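Local coordinates for beta-glucosidase (PDB 6JXG), which probably hydrolyses terminal, non-reducing beta-D-glucosyl residues with release of beta-D-glucose, as a secreted family 3 glycoside hydrolase of cellulose breakdown, at residues Y559-F562 against N566-P569; P52-Q57 against A290-V295; A465-V470 against L493-V498; Y677-T680 against W685-P688; N266-I271 against S279-M284. All blocks are in the same frame, centred on the assembly; numbering follows the deposited sequence.

Contact 1: residues Y559-F562 against N566-P569; sequences YRHF and NIQP
Asn566, whose N lies 2.9 Å from Phe562 O at a poor angle for bonding, turns the chain off the end of helix 559-564 with positive phi (59°), a conformation that asparagine tolerates better than most residues with a side chain. Ile567 follows and carries most of this segment's share of the contact. Its N-H reaches back to Phe562 O in a bond of 2.8 Å that lies in the carbonyl plane, while its branched side chain divides over the helix end. The CG2 methyl packs 3.7 Å from Phe562 CD1; CG1, anti to the carbonyl carbon (chi1 -65°), sends CD1 the other way, to within 3.6 Å of His561 NE2. Ile567 O lies in the plane of the Phe562 ring, at its edge. Two residues on, Pro569 sets CB 4.1 Å from Phe562 CD1, so that one ring carbon is touched by both apolar residues. With an alanine in place of Phe562, Ile567 CG2 and Pro569 CB would probably lose their shared packing surface, and Tyr540, which meets the ring edge-to-face, its aromatic partner. The positive phi of Asn566 and the Ile567 N bond back into the last turn mark a Schellman motif ending the helix.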
# COMPACT_ATOMS: atom_id res chain seq x y z
N TYR A 559 2.64 -10.21 -12.76
CA TYR A 559 3.54 -11.32 -13.18
C TYR A 559 2.82 -12.62 -13.48
O TYR A 559 3.33 -13.43 -14.25
CB TYR A 559 4.68 -11.57 -12.16
CG TYR A 559 4.24 -12.15 -10.82
CD1 TYR A 559 4.40 -13.48 -10.55
CD2 TYR A 559 3.68 -11.34 -9.82
CE1 TYR A 559 4.00 -14.05 -9.36
CE2 TYR A 559 3.37 -11.88 -8.61
CZ TYR A 559 3.47 -13.25 -8.39
OH TYR A 559 3.07 -13.79 -7.18
N ARG A 560 1.69 -12.86 -12.83
CA ARG A 560 0.85 -14.02 -13.13
C ARG A 560 0.48 -14.07 -14.62
O ARG A 560 0.49 -15.14 -15.23
CB ARG A 560 -0.43 -13.96 -12.29
CG ARG A 560 -0.22 -14.13 -10.78
CD ARG A 560 -1.46 -13.62 -10.00
NE ARG A 560 -1.57 -14.27 -8.68
CZ ARG A 560 -0.83 -13.97 -7.62
NH1 ARG A 560 0.03 -12.97 -7.71
NH2 ARG A 560 -0.90 -14.71 -6.49
N HIS A 561 0.17 -12.91 -15.19
CA HIS A 561 -0.07 -12.80 -16.63
C HIS A 561 1.16 -13.00 -17.49
O HIS A 561 1.13 -13.78 -18.47
CB HIS A 561 -0.73 -11.47 -16.97
CG HIS A 561 -0.79 -11.16 -18.42
ND1 HIS A 561 -1.58 -11.84 -19.32
CD2 HIS A 561 -0.18 -10.18 -19.12
CE1 HIS A 561 -1.42 -11.31 -20.53
NE2 HIS A 561 -0.58 -10.29 -20.42
N PHE A 562 2.22 -12.31 -17.14
CA PHE A 562 3.48 -12.46 -17.91
C PHE A 562 3.87 -13.94 -17.91
O PHE A 562 4.27 -14.47 -19.00
CB PHE A 562 4.60 -11.57 -17.37
CG PHE A 562 4.37 -10.11 -17.61
CD1 PHE A 562 5.02 -9.46 -18.62
CD2 PHE A 562 3.47 -9.37 -16.80
CE1 PHE A 562 4.84 -8.12 -18.84
CE2 PHE A 562 3.23 -8.02 -17.07
CZ PHE A 562 3.93 -7.39 -18.09
N ASN A 566 3.61 -16.34 -21.17
CA ASN A 566 4.95 -16.43 -21.62
C ASN A 566 5.50 -15.15 -22.21
O ASN A 566 6.11 -15.22 -23.25
CB ASN A 566 5.04 -17.59 -22.64
CG ASN A 566 4.69 -18.92 -21.98
OD1 ASN A 566 3.58 -19.39 -22.07
ND2 ASN A 566 5.64 -19.45 -21.21
N ILE A 567 5.28 -14.00 -21.55
CA ILE A 567 5.78 -12.71 -22.01
C ILE A 567 6.97 -12.38 -21.15
O ILE A 567 6.84 -12.43 -19.92
CB ILE A 567 4.71 -11.59 -21.88
CG1 ILE A 567 3.53 -11.87 -22.78
CG2 ILE A 567 5.37 -10.26 -22.20
CD1 ILE A 567 2.24 -11.10 -22.55
N GLN A 568 8.12 -12.09 -21.75
CA GLN A 568 9.28 -11.70 -21.00
C GLN A 568 9.13 -10.21 -20.58
O GLN A 568 9.02 -9.33 -21.43
CB GLN A 568 10.60 -11.87 -21.78
CG GLN A 568 11.12 -13.29 -21.91
CD GLN A 568 10.92 -13.82 -23.32
OE1 GLN A 568 11.39 -13.21 -24.29
NE2 GLN A 568 10.19 -14.94 -23.46
N PRO A 569 9.22 -9.95 -19.27
CA PRO A 569 9.17 -8.58 -18.86
C PRO A 569 10.54 -8.03 -19.04
O PRO A 569 11.48 -8.83 -19.28
CB PRO A 569 8.79 -8.69 -17.34
CG PRO A 569 9.08 -10.10 -16.91
CD PRO A 569 9.27 -10.91 -18.16

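Contact 2: residues P52-Q57 against A290-V295; sequences PELCYQ and ASWYFV
Trp292, near the end of helix 278-294, meets Pro52 and Leu54 just ahead of strand 55-57, joining parts of the chain more than 230 residues apart in the TIM-barrel-like N-terminal half of a family 3 glycoside hydrolase. Strand 55-57 lies in the mostly parallel sheet there, and Cys55 ties it to Cys39 by a disulfide. From CB, which points at the loop, the indole leaves with CG anti to the backbone N (chi1 -173°), carrying the ring system across. CD1 is the first atom to arrive, 3.9 Å from Leu54 CD2. NE1 comes next and touches both partners, Pro52 CD at 3.9 Å and Leu54 CD2 at 4.2 Å. CE2 and then CZ2 continue along Pro52 alone. On the side away from these partners, CE3 sits over the centre of the Tyr293 ring, 3.8 Å above its plane. A large flat side chain suits this place because it bridges backbones whose nearest CA atoms, those of Leu54 and Trp292, are 9.3 Å apart, and proline and leucine offer it compact apolar surfaces. The tightest approach falls on the six-membered ring, where Trp292 CZ2 stands 3.6 Å from Pro52 CD.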
# COMPACT_ATOMS: atom_id res chain seq x y z
N PRO A 52 -16.29 10.22 23.03
CA PRO A 52 -15.96 11.55 22.46
C PRO A 52 -16.57 11.77 21.10
O PRO A 52 -17.21 10.90 20.56
CB PRO A 52 -14.45 11.53 22.35
CG PRO A 52 -14.13 10.09 22.03
CD PRO A 52 -15.19 9.26 22.81
N GLU A 53 -16.33 12.96 20.55
CA GLU A 53 -16.64 13.25 19.20
C GLU A 53 -15.66 12.45 18.32
O GLU A 53 -14.57 12.93 18.02
CB GLU A 53 -16.54 14.76 18.98
CG GLU A 53 -16.95 15.26 17.61
CD GLU A 53 -16.90 16.77 17.48
OE1 GLU A 53 -16.80 17.31 16.38
OE2 GLU A 53 -17.00 17.41 18.49
N LEU A 54 -16.03 11.24 17.89
CA LEU A 54 -15.06 10.37 17.19
C LEU A 54 -14.43 11.05 15.98
O LEU A 54 -15.16 11.62 15.14
CB LEU A 54 -15.66 9.04 16.75
CG LEU A 54 -16.10 8.17 17.94
CD1 LEU A 54 -17.01 7.05 17.43
CD2 LEU A 54 -14.89 7.55 18.62
N CYS A 55 -13.10 10.94 15.88
CA CYS A 55 -12.30 11.70 14.91
C CYS A 55 -11.74 10.68 13.90
O CYS A 55 -11.01 9.74 14.29
CB CYS A 55 -11.16 12.43 15.63
SG CYS A 55 -9.93 13.20 14.50
N TYR A 56 -12.12 10.89 12.63
CA TYR A 56 -11.65 10.07 11.51
C TYR A 56 -10.73 10.96 10.68
O TYR A 56 -11.17 12.05 10.20
CB TYR A 56 -12.84 9.66 10.65
CG TYR A 56 -13.85 8.70 11.27
CD1 TYR A 56 -13.94 7.37 10.85
CD2 TYR A 56 -14.75 9.13 12.19
CE1 TYR A 56 -14.86 6.54 11.39
CE2 TYR A 56 -15.67 8.29 12.76
CZ TYR A 56 -15.74 6.99 12.35
OH TYR A 56 -16.70 6.18 12.91
N GLN A 57 -9.49 10.53 10.50
CA GLN A 57 -8.49 11.36 9.86
C GLN A 57 -7.70 10.56 8.78
O GLN A 57 -7.23 9.45 9.02
CB GLN A 57 -7.54 12.01 10.86
CG GLN A 57 -6.72 13.15 10.27
CD GLN A 57 -7.56 14.42 10.11
OE1 GLN A 57 -8.74 14.48 10.52
NE2 GLN A 57 -6.95 15.45 9.52
N ALA A 290 -17.75 -1.52 19.76
CA ALA A 290 -16.86 -2.65 19.96
C ALA A 290 -15.42 -2.29 19.53
O ALA A 290 -14.46 -2.63 20.20
CB ALA A 290 -17.35 -3.86 19.21
N SER A 291 -15.28 -1.69 18.36
CA SER A 291 -13.98 -1.33 17.83
C SER A 291 -13.25 -0.29 18.71
O SER A 291 -12.04 -0.37 18.97
CB SER A 291 -14.18 -0.79 16.41
OG SER A 291 -14.41 -1.91 15.50
N TRP A 292 -14.02 0.66 19.20
CA TRP A 292 -13.58 1.65 20.20
C TRP A 292 -13.00 1.01 21.46
O TRP A 292 -11.85 1.31 21.87
CB TRP A 292 -14.75 2.59 20.54
CG TRP A 292 -14.47 3.77 21.41
CD1 TRP A 292 -13.62 4.79 21.13
CD2 TRP A 292 -15.08 4.10 22.67
NE1 TRP A 292 -13.64 5.72 22.13
CE2 TRP A 292 -14.55 5.33 23.07
CE3 TRP A 292 -16.10 3.53 23.43
CZ2 TRP A 292 -14.90 5.94 24.21
CZ3 TRP A 292 -16.45 4.16 24.60
CH2 TRP A 292 -15.84 5.36 24.96
N TYR A 293 -13.79 0.11 22.04
CA TYR A 293 -13.35 -0.64 23.22
C TYR A 293 -12.23 -1.60 22.88
O TYR A 293 -11.32 -1.76 23.68
CB TYR A 293 -14.49 -1.44 23.81
CG TYR A 293 -15.53 -0.64 24.53
CD1 TYR A 293 -15.19 0.08 25.65
CD2 TYR A 293 -16.85 -0.62 24.12
CE1 TYR A 293 -16.09 0.81 26.34
CE2 TYR A 293 -17.80 0.13 24.84
CZ TYR A 293 -17.37 0.83 25.96
OH TYR A 293 -18.23 1.64 26.71
N PHE A 294 -12.30 -2.24 21.70
CA PHE A 294 -11.29 -3.24 21.30
C PHE A 294 -9.86 -2.71 21.31
O PHE A 294 -8.99 -3.35 21.86
CB PHE A 294 -11.61 -3.85 19.92
CG PHE A 294 -10.64 -4.92 19.51
CD1 PHE A 294 -9.49 -4.61 18.80
CD2 PHE A 294 -10.83 -6.20 19.92
CE1 PHE A 294 -8.54 -5.58 18.46
CE2 PHE A 294 -9.93 -7.21 19.54
CZ PHE A 294 -8.75 -6.86 18.81
N VAL A 295 -9.64 -1.54 20.77
CA VAL A 295 -8.33 -0.91 20.86
C VAL A 295 -8.09 -0.07 22.13
O VAL A 295 -7.03 0.52 22.22
CB VAL A 295 -7.94 -0.10 19.59
CG1 VAL A 295 -8.29 -0.90 18.34
CG2 VAL A 295 -8.59 1.22 19.52

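Contact 3: residues A465-V470 against L493-V498; sequences ALVQAV and LALSSV
Val467 and Leu495 make the principal apolar contact, with Val467 CG1 3.8 Å from Leu495 CD1. The valine puts CG1 anti to its own N (chi1 -174°), which turns this methyl out from helix 463-471 to serve two partners; the second is Val498 CG2, at 4.0 Å, whose side chain crosses that of Val467 at about a right angle. Leucine suits the turn position because one of its methyls reaches two helix residues, and the compact valines, both touching Val479 of strand 477-483, fill the space between helix and sheet. Leu495 CD1 also rests 4.0 Å from the backbone CA and 4.1 Å from the CG methylene of Gln468, so the apolar root of a polar residue borders the patch. Such packing belongs to the alpha/beta sandwich of the family 3 C-terminal domain, where helix 463-471 lies on the sheet containing strands 477-483 and 498-503. The polar interactions run mainly along the backbone. Leu495 to Val498 forms a type I beta turn, closed by Val498 N to Leu495 O at 3.2 Å, leading into strand 498-503. Ser497 OG bonds to the carbonyl of Ala471, tying this turn to the end of the helix.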
# COMPACT_ATOMS: atom_id res chain seq x y z
N ALA A 465 13.31 12.14 -22.76
CA ALA A 465 14.08 13.14 -23.51
C ALA A 465 15.18 13.81 -22.69
O ALA A 465 16.29 14.02 -23.18
CB ALA A 465 13.14 14.15 -24.19
N LEU A 466 14.96 14.05 -21.40
CA LEU A 466 16.03 14.51 -20.54
C LEU A 466 17.20 13.54 -20.44
O LEU A 466 18.41 13.94 -20.50
CB LEU A 466 15.51 14.83 -19.12
CG LEU A 466 16.46 15.57 -18.20
CD1 LEU A 466 16.84 16.91 -18.79
CD2 LEU A 466 15.78 15.74 -16.82
N VAL A 467 16.89 12.29 -20.15
CA VAL A 467 17.92 11.26 -20.11
C VAL A 467 18.66 11.15 -21.45
O VAL A 467 19.87 11.12 -21.43
CB VAL A 467 17.38 9.87 -19.71
CG1 VAL A 467 18.55 8.88 -19.56
CG2 VAL A 467 16.70 10.00 -18.36
N GLN A 468 17.93 11.15 -22.57
CA GLN A 468 18.57 11.09 -23.90
C GLN A 468 19.59 12.25 -24.12
O GLN A 468 20.70 12.02 -24.62
CB GLN A 468 17.52 11.11 -24.95
CG GLN A 468 16.82 9.81 -25.08
CD GLN A 468 15.59 9.87 -25.91
OE1 GLN A 468 14.96 10.91 -26.03
NE2 GLN A 468 15.23 8.74 -26.51
N ALA A 469 19.22 13.46 -23.68
CA ALA A 469 20.10 14.62 -23.70
C ALA A 469 21.36 14.43 -22.85
O ALA A 469 22.49 14.84 -23.24
CB ALA A 469 19.35 15.87 -23.23
N VAL A 470 21.22 13.84 -21.68
CA VAL A 470 22.34 13.66 -20.82
C VAL A 470 23.26 12.59 -21.44
O VAL A 470 24.51 12.74 -21.43
CB VAL A 470 21.88 13.28 -19.40
CG1 VAL A 470 23.04 12.94 -18.50
CG2 VAL A 470 21.14 14.48 -18.80
N LEU A 493 17.06 2.36 -21.54
CA LEU A 493 17.94 1.22 -21.61
C LEU A 493 18.74 1.08 -22.93
O LEU A 493 19.83 0.51 -22.96
CB LEU A 493 17.11 -0.05 -21.39
CG LEU A 493 16.60 -0.30 -19.95
CD1 LEU A 493 15.52 -1.35 -19.94
CD2 LEU A 493 17.72 -0.63 -19.00
N ALA A 494 18.21 1.64 -23.97
CA ALA A 494 18.86 1.61 -25.29
C ALA A 494 20.04 2.55 -25.34
O ALA A 494 20.75 2.56 -26.30
CB ALA A 494 17.85 1.97 -26.38
N LEU A 495 20.26 3.33 -24.29
CA LEU A 495 21.36 4.27 -24.26
C LEU A 495 22.60 3.67 -23.68
O LEU A 495 22.63 3.34 -22.50
CB LEU A 495 20.98 5.53 -23.46
CG LEU A 495 19.77 6.27 -24.03
CD1 LEU A 495 19.20 7.23 -22.96
CD2 LEU A 495 20.13 7.06 -25.30
N SER A 496 23.65 3.54 -24.49
CA SER A 496 24.83 2.85 -23.98
C SER A 496 25.54 3.60 -22.85
O SER A 496 26.15 3.00 -22.01
CB SER A 496 25.80 2.53 -25.13
OG SER A 496 26.26 3.79 -25.60
N SER A 497 25.45 4.91 -22.76
CA SER A 497 26.08 5.61 -21.65
C SER A 497 25.35 5.50 -20.27
O SER A 497 25.92 5.86 -19.26
CB SER A 497 26.31 7.11 -21.99
OG SER A 497 25.24 7.62 -22.73
N VAL A 498 24.15 4.97 -20.26
CA VAL A 498 23.40 4.76 -18.98
C VAL A 498 23.98 3.52 -18.31
O VAL A 498 23.84 2.36 -18.82
CB VAL A 498 21.91 4.63 -19.19
CG1 VAL A 498 21.19 4.21 -17.88
CG2 VAL A 498 21.32 5.97 -19.68

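Contact 4: residues Y677-T680 against W685-P688; sequences YWDT and WVTP
Tyr677 has more surface buried here than any other residue of the two segments, followed by Trp685 and Val686. Tyr677 and Val686 face each other as an antiparallel hydrogen-bonded pair: Tyr677 N bonds to Val686 O at 2.9 Å, and Val686 N returns to Tyr677 O at 2.7 Å, nearly straight on the carbonyl. The tyrosine holds CG between its N and its carbonyl carbon (chi1 69°), which folds the ring back over its neighbour. Val686 CB then lies over one ring face in a CH-pi contact, 4.2 Å from the centroid, while Pro688 CG meets the ring at its edge. A beta-branched valine suits this place: CG1 lies 3.7 Å from Tyr677 OH while CG2 reaches Asp679 CB at 3.6 Å. Trp685 works on the opposite side of the hairpin, in the non-hydrogen-bonded pair with Trp678. The edge of Trp678 is directed at the Trp685 face in a T-shaped stack, planes at 82°, with Trp678 CE3 3.5 Å from Trp685 NE1. Replacing Trp685 by a serine would probably leave the Trp678 edge without its aromatic face and uncover the Tyr677 backbone on which the indole CE3 rests. The hairpin of strands 677-679 and 684-686, in the fibronectin type III-like domain, lies against helix 175-182: Trp678 stacks on His179 and gives its backbone N-H to Glu180 OE2, and Tyr677 and Trp685 also touch Glu180.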
# COMPACT_ATOMS: atom_id res chain seq x y z
N TYR A 677 -7.09 -23.09 -3.00
CA TYR A 677 -7.73 -22.33 -4.06
C TYR A 677 -9.20 -22.25 -3.75
O TYR A 677 -9.74 -23.13 -3.02
CB TYR A 677 -7.45 -22.94 -5.44
CG TYR A 677 -8.15 -24.29 -5.67
CD1 TYR A 677 -9.46 -24.36 -6.13
CD2 TYR A 677 -7.51 -25.45 -5.34
CE1 TYR A 677 -10.11 -25.57 -6.31
CE2 TYR A 677 -8.13 -26.69 -5.52
CZ TYR A 677 -9.41 -26.76 -6.01
OH TYR A 677 -9.96 -28.02 -6.16
N TRP A 678 -9.86 -21.25 -4.32
CA TRP A 678 -11.30 -21.10 -4.19
C TRP A 678 -12.06 -21.88 -5.28
O TRP A 678 -11.91 -21.60 -6.48
CB TRP A 678 -11.72 -19.63 -4.29
CG TRP A 678 -13.16 -19.44 -4.06
CD1 TRP A 678 -14.10 -19.35 -5.03
CD2 TRP A 678 -13.88 -19.32 -2.80
NE1 TRP A 678 -15.36 -19.11 -4.48
CE2 TRP A 678 -15.25 -19.11 -3.12
CE3 TRP A 678 -13.51 -19.32 -1.45
CZ2 TRP A 678 -16.24 -18.97 -2.14
CZ3 TRP A 678 -14.49 -19.15 -0.48
CH2 TRP A 678 -15.87 -18.96 -0.84
N ASP A 679 -12.86 -22.84 -4.81
CA ASP A 679 -13.67 -23.71 -5.62
C ASP A 679 -15.09 -23.14 -5.71
O ASP A 679 -15.84 -23.09 -4.67
CB ASP A 679 -13.74 -25.09 -4.99
CG ASP A 679 -14.54 -26.08 -5.88
OD1 ASP A 679 -14.33 -26.09 -7.08
OD2 ASP A 679 -15.43 -26.73 -5.36
N THR A 680 -15.42 -22.65 -6.89
CA THR A 680 -16.68 -21.99 -7.07
C THR A 680 -17.77 -23.02 -6.95
O THR A 680 -18.82 -22.69 -6.50
CB THR A 680 -16.80 -21.30 -8.45
OG1 THR A 680 -16.59 -22.28 -9.48
CG2 THR A 680 -15.77 -20.18 -8.63
N TRP A 685 -13.00 -22.65 0.13
CA TRP A 685 -11.55 -22.88 -0.14
C TRP A 685 -11.29 -24.37 -0.15
O TRP A 685 -11.75 -25.06 0.75
CB TRP A 685 -10.71 -22.24 0.94
CG TRP A 685 -10.66 -20.73 0.78
CD1 TRP A 685 -11.44 -19.79 1.41
CD2 TRP A 685 -9.79 -20.01 -0.10
NE1 TRP A 685 -11.08 -18.51 0.96
CE2 TRP A 685 -10.09 -18.62 0.03
CE3 TRP A 685 -8.79 -20.41 -0.99
CZ2 TRP A 685 -9.46 -17.66 -0.70
CZ3 TRP A 685 -8.13 -19.42 -1.73
CH2 TRP A 685 -8.45 -18.03 -1.55
N VAL A 686 -10.57 -24.86 -1.17
CA VAL A 686 -10.16 -26.25 -1.16
C VAL A 686 -8.62 -26.35 -1.07
O VAL A 686 -7.91 -25.62 -1.74
CB VAL A 686 -10.71 -26.97 -2.40
CG1 VAL A 686 -10.18 -28.40 -2.46
CG2 VAL A 686 -12.24 -27.07 -2.32
N THR A 687 -8.15 -27.25 -0.24
CA THR A 687 -6.74 -27.62 -0.21
C THR A 687 -6.49 -28.95 -0.93
O THR A 687 -6.91 -29.98 -0.41
CB THR A 687 -6.27 -27.82 1.21
OG1 THR A 687 -6.77 -26.73 2.00
CG2 THR A 687 -4.74 -27.83 1.28
N PRO A 688 -5.78 -28.93 -2.06
CA PRO A 688 -5.55 -30.17 -2.81
C PRO A 688 -4.88 -31.29 -2.00
O PRO A 688 -4.09 -31.08 -1.04
CB PRO A 688 -4.61 -29.76 -3.96
CG PRO A 688 -4.76 -28.29 -4.09
CD PRO A 688 -5.15 -27.77 -2.71

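Contact 5: residues N266-I271 against S279-M284; sequences NLLAAI and SRLDDM. With NAG (2-acetamido-2-deoxy-beta-D-glucopyranose), chain C.
Leu267 and Leu281 both hold CG anti to the backbone N (chi1 -180° and 172°), which throws their forked ends into the gap between helices 265-272 and 278-294, where Leu267 CD2 meets Leu281 CD1 at 4.1 Å. Ile271 takes the other setting, CG1 anti to the carbonyl carbon, and its extended chain brings CD1 across Leu281 at about a right angle, 3.5 Å from Leu281 CD2. Leu268 CD2 meets Leu281 CD2 as well, at 3.9 Å, so the two branches of Leu281 are shared among three residues of the facing helix. Met284 stretches out and touches Leu267 tip to tip, its CE 4.1 Å from Leu267 CD2. Leucine, isoleucine and methionine suit this seam because the segment axes approach no closer than 11.1 Å, a distance that branched or long apolar side chains meeting in the middle can span. The N-to-C directions of the segments make 139°, so the consecutive helices run roughly antiparallel at a clear splay, and helices 22-29 and 239-245 both pack on Leu267 and Met284.

Polar contacts lie to the flanks of the seam. Asn266 OD1 accepts a 3.0 Å bond from O6 of the N-acetylglucosamine attached at Asn273, bordered by the small Ala269 and Ala270. Arg280 NH2 makes a 3.0 Å salt bridge to the anti lone pair of Asp283 OD2, with Asp248 as its second acidic partner. Dispersion contacts alone thus join the two segments, while directional bonds serve the charged groups and, singly, the glycan, so the seam probably depends on shape rather than charge.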
# COMPACT_ATOMS: atom_id res chain seq x y z
N ASN A 266 -33.45 11.03 9.19
CA ASN A 266 -33.91 10.16 8.13
C ASN A 266 -33.80 8.66 8.40
O ASN A 266 -34.71 7.94 8.07
CB ASN A 266 -33.19 10.46 6.83
CG ASN A 266 -33.94 11.42 5.96
OD1 ASN A 266 -35.16 11.35 5.87
ND2 ASN A 266 -33.24 12.34 5.35
N LEU A 267 -32.73 8.19 9.03
CA LEU A 267 -32.62 6.77 9.40
C LEU A 267 -33.66 6.40 10.47
O LEU A 267 -34.28 5.30 10.39
CB LEU A 267 -31.19 6.45 9.89
CG LEU A 267 -30.87 5.02 10.32
CD1 LEU A 267 -31.15 3.96 9.27
CD2 LEU A 267 -29.39 4.93 10.74
N LEU A 268 -33.86 7.27 11.45
CA LEU A 268 -34.93 7.05 12.49
C LEU A 268 -36.31 6.97 11.85
O LEU A 268 -37.12 6.15 12.25
CB LEU A 268 -34.85 8.12 13.57
CG LEU A 268 -33.52 8.23 14.31
CD1 LEU A 268 -33.55 9.17 15.50
CD2 LEU A 268 -33.04 6.85 14.70
N ALA A 269 -36.56 7.79 10.84
CA ALA A 269 -37.77 7.72 10.05
C ALA A 269 -37.91 6.35 9.35
O ALA A 269 -38.99 5.81 9.29
CB ALA A 269 -37.77 8.86 9.02
N ALA A 270 -36.82 5.82 8.79
CA ALA A 270 -36.86 4.55 8.08
C ALA A 270 -37.20 3.42 9.09
O ALA A 270 -37.79 2.43 8.76
CB ALA A 270 -35.52 4.26 7.45
N ILE A 271 -36.75 3.58 10.33
CA ILE A 271 -37.04 2.58 11.32
C ILE A 271 -38.52 2.68 11.69
O ILE A 271 -39.22 1.65 11.76
CB ILE A 271 -36.17 2.72 12.59
CG1 ILE A 271 -34.68 2.50 12.26
CG2 ILE A 271 -36.64 1.66 13.61
CD1 ILE A 271 -33.68 2.72 13.36
N SER A 279 -33.02 -3.43 14.92
CA SER A 279 -31.89 -4.30 15.14
C SER A 279 -30.65 -3.93 14.26
O SER A 279 -29.47 -4.16 14.66
CB SER A 279 -32.29 -5.74 14.89
OG SER A 279 -32.61 -5.90 13.52
N ARG A 280 -30.93 -3.36 13.10
CA ARG A 280 -29.87 -2.98 12.17
C ARG A 280 -29.10 -1.79 12.73
O ARG A 280 -27.86 -1.79 12.83
CB ARG A 280 -30.41 -2.73 10.74
CG ARG A 280 -29.30 -2.39 9.67
CD ARG A 280 -28.44 -3.59 9.27
NE ARG A 280 -27.24 -3.67 10.07
CZ ARG A 280 -26.21 -2.82 9.93
NH1 ARG A 280 -26.19 -1.94 8.95
NH2 ARG A 280 -25.17 -2.91 10.73
N LEU A 281 -29.83 -0.78 13.17
CA LEU A 281 -29.13 0.37 13.86
C LEU A 281 -28.37 -0.05 15.15
O LEU A 281 -27.24 0.38 15.42
CB LEU A 281 -30.11 1.51 14.19
CG LEU A 281 -29.68 2.70 15.04
CD1 LEU A 281 -28.50 3.43 14.41
CD2 LEU A 281 -30.85 3.64 15.21
N ASP A 282 -28.99 -0.92 15.94
CA ASP A 282 -28.38 -1.45 17.13
C ASP A 282 -27.10 -2.17 16.76
O ASP A 282 -26.09 -2.02 17.47
CB ASP A 282 -29.32 -2.41 17.86
CG ASP A 282 -30.51 -1.68 18.53
OD1 ASP A 282 -30.53 -0.44 18.60
OD2 ASP A 282 -31.42 -2.38 19.06
N ASP A 283 -27.12 -2.91 15.66
CA ASP A 283 -25.96 -3.68 15.23
C ASP A 283 -24.85 -2.71 14.82
O ASP A 283 -23.71 -2.89 15.18
CB ASP A 283 -26.32 -4.60 14.08
CG ASP A 283 -25.16 -5.44 13.65
OD1 ASP A 283 -24.81 -6.37 14.38
OD2 ASP A 283 -24.56 -5.13 12.62
N MET A 284 -25.20 -1.64 14.14
CA MET A 284 -24.22 -0.62 13.70
C MET A 284 -23.48 -0.03 14.87
O MET A 284 -22.27 0.04 14.90
CB MET A 284 -24.93 0.52 13.00
CG MET A 284 -25.54 0.28 11.66
SD MET A 284 -26.41 1.84 11.21
CE MET A 284 -27.38 1.44 9.83
C1 NAG C . -39.30 5.56 5.10
C2 NAG C . -40.02 5.91 3.76
C3 NAG C . -39.00 6.30 2.71
C4 NAG C . -37.98 7.28 3.26
C5 NAG C . -37.37 6.81 4.60
C6 NAG C . -36.38 7.82 5.26
C7 NAG C . -42.10 4.71 3.45
C8 NAG C . -42.81 3.52 2.82
N2 NAG C . -40.80 4.83 3.19
O3 NAG C . -39.63 6.83 1.55
O4 NAG C . -37.03 7.39 2.21
O5 NAG C . -38.42 6.59 5.53
O6 NAG C . -37.00 9.08 5.30
O7 NAG C . -42.67 5.50 4.22

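Contacts 2 and 5 are buried, contacts 3 and 4 partly so, and contact 1 lies at the surface. Contacts 2 and 5 use the same helix, 278-294, at different points along it, their centres about 20 Å apart; both rely on apolar side chains alone to join their segments. Contact 3 does likewise in the family 3 C-terminal region of the sequence, to which contact 1 also belongs, although their centres are about 26 Å apart. Backbone hydrogen bonds cross only in contacts 1 and 4, whose segments are close in sequence: one closes a helix end, the other a hairpin. Aromatic stacking across the segments is confined to contact 4, in the fibronectin type III-like domain.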